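Local coordinates for protein alpha-1,2-mannosidase (Trichoderma reesei, PDB 1HCU) that probably trims alpha-1,2-linked mannose residues from high-mannose N-glycans with the help of a calcium ion, as a family 47 glycosyl hydrolase, at residues Ala430-Ile434 / Ala445-Met449. Residues are numbered along the deposited sequence; the frame is centred on the assembly and turned at random.
Sequences AYSSI and ASDDM
In the helical (alpha/alpha) barrel of family 47 mannosidases, an extended segment, 430-434, which comprises strand 430-431 and the three residues after it, runs antiparallel to a kinked loop segment, 445-449, which leads into helix 451-465. The register is irregular: CA atoms pair Ile434 with Ala445 at 4.3 Å, Ser433 with Ser446 at 5.5 Å and Ser432 with Met449 at 5.0 Å, so Asp447 and Asp448 are extra residues on one side. Only Ile434 and Ala445 form a beta bridge. The kink follows from the backbone angles: Ser446 (phi/psi -97/10) and Asp447 (58/66, left-handed) break an otherwise extended path. Two backbone hydrogen bonds flank the break: Ser446 N donates to Ser433 O (2.8 Å, 165°) and Ser433 N to Asp448 O (3.0 Å, 147°). CA-H...O contacts reinforce both acceptors, from Ala445 CA to Ser433 O (3.2 Å) and from Ser432 CA to Asp448 O (3.1 Å).

Ser432, chi1 t, fills the gap with its hydroxyl: OG accepts from Asp448 N (3.0 Å, 166°) and donates to Ser433 O (3.1 Å). Asp447 points its CA-CB bond away, and its carboxylate is held by Ser44 OG and Val43 N, tying this turn of the chain to the loop after strand 39-41. Ser433 places its side chain about 9 Å from that of Glu353, a predicted proton donor, so the junction lies near the probable catalytic centre. Just before helix 451-465, Met449, chi1 and chi2 both t, reaches back alongside 430-431, against Ser26 of helix 13-33, with SD 3.7 Å from Ala430 CB and 3.4 Å from Tyr431 O.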
loop_
_atom_site.group_PDB
_atom_site.type_symbol
_atom_site.label_atom_id
_atom_site.label_comp_id
_atom_site.label_asym_id
_atom_site.label_seq_id
_atom_site.Cartn_x
_atom_site.Cartn_y
_atom_site.Cartn_z
ATOM N N ALA A 430 -9.110 -8.036 19.510
ATOM C CA ALA A 430 -8.585 -8.458 18.210
ATOM C C ALA A 430 -7.061 -8.391 18.105
ATOM O O ALA A 430 -6.351 -9.163 18.747
ATOM C CB ALA A 430 -9.223 -7.624 17.100
ATOM N N TYR A 431 -6.568 -7.471 17.278
ATOM C CA TYR A 431 -5.131 -7.300 17.076
ATOM C C TYR A 431 -4.768 -5.824 17.149
ATOM O O TYR A 431 -5.578 -4.949 16.842
ATOM C CB TYR A 431 -4.699 -7.896 15.723
ATOM C CG TYR A 431 -5.041 -9.366 15.571
ATOM C CD1 TYR A 431 -6.312 -9.766 15.159
ATOM C CD2 TYR A 431 -4.119 -10.357 15.917
ATOM C CE1 TYR A 431 -6.661 -11.117 15.099
ATOM C CE2 TYR A 431 -4.455 -11.715 15.865
ATOM C CZ TYR A 431 -5.731 -12.086 15.458
ATOM O OH TYR A 431 -6.093 -13.420 15.451
ATOM N N SER A 432 -3.539 -5.547 17.542
ATOM C CA SER A 432 -3.119 -4.170 17.694
ATOM C C SER A 432 -1.653 -3.936 17.372
ATOM O O SER A 432 -0.855 -4.870 17.309
ATOM C CB SER A 432 -3.396 -3.721 19.136
ATOM O OG SER A 432 -2.787 -2.477 19.423
ATOM N N SER A 433 -1.321 -2.667 17.168
ATOM C CA SER A 433 0.042 -2.251 16.894
ATOM C C SER A 433 0.828 -2.569 18.155
ATOM O O SER A 433 0.278 -2.533 19.258
ATOM C CB SER A 433 0.099 -0.743 16.647
ATOM O OG SER A 433 -0.853 -0.339 15.683
ATOM N N ILE A 434 2.110 -2.866 17.986
ATOM C CA ILE A 434 2.980 -3.196 19.107
ATOM C C ILE A 434 4.161 -2.236 19.225
ATOM O O ILE A 434 4.641 -1.697 18.225
ATOM C CB ILE A 434 3.495 -4.637 18.989
ATOM C CG1 ILE A 434 4.078 -4.872 17.588
ATOM C CG2 ILE A 434 2.363 -5.599 19.291
ATOM C CD1 ILE A 434 4.769 -6.212 17.414
ATOM N N ALA A 445 1.122 -3.715 23.456
ATOM C CA ALA A 445 0.236 -3.177 22.424
ATOM C C ALA A 445 0.037 -1.683 22.612
ATOM O O ALA A 445 -0.032 -1.210 23.743
ATOM C CB ALA A 445 -1.114 -3.877 22.494
ATOM N N SER A 446 -0.060 -0.942 21.510
ATOM C CA SER A 446 -0.268 0.505 21.595
ATOM C C SER A 446 -1.750 0.845 21.445
ATOM O O SER A 446 -2.122 2.006 21.304
ATOM C CB SER A 446 0.572 1.245 20.545
ATOM O OG SER A 446 0.424 0.700 19.246
ATOM N N ASP A 447 -2.582 -0.193 21.481
ATOM C CA ASP A 447 -4.035 -0.059 21.393
ATOM C C ASP A 447 -4.558 0.629 20.129
ATOM O O ASP A 447 -5.140 1.712 20.187
ATOM C CB ASP A 447 -4.541 0.664 22.646
ATOM C CG ASP A 447 -6.049 0.596 22.798
ATOM O OD1 ASP A 447 -6.643 -0.451 22.451
ATOM O OD2 ASP A 447 -6.635 1.586 23.282
ATOM N N ASP A 448 -4.357 -0.010 18.983
ATOM C CA ASP A 448 -4.820 0.542 17.715
ATOM C C ASP A 448 -4.831 -0.521 16.620
ATOM O O ASP A 448 -3.938 -1.356 16.540
ATOM C CB ASP A 448 -3.943 1.722 17.294
ATOM C CG ASP A 448 -4.330 2.276 15.933
ATOM O OD1 ASP A 448 -5.492 2.706 15.755
ATOM O OD2 ASP A 448 -3.464 2.277 15.033
ATOM N N MET A 449 -5.866 -0.489 15.792
ATOM C CA MET A 449 -6.018 -1.443 14.704
ATOM C C MET A 449 -6.368 -0.673 13.431
ATOM O O MET A 449 -7.535 -0.405 13.147
ATOM C CB MET A 449 -7.114 -2.460 15.057
ATOM C CG MET A 449 -7.308 -3.568 14.033
ATOM S SD MET A 449 -8.182 -5.038 14.706
ATOM C CE MET A 449 -9.866 -4.668 14.278
HETATM O O HOH W 1 2.714 0.988 18.067
#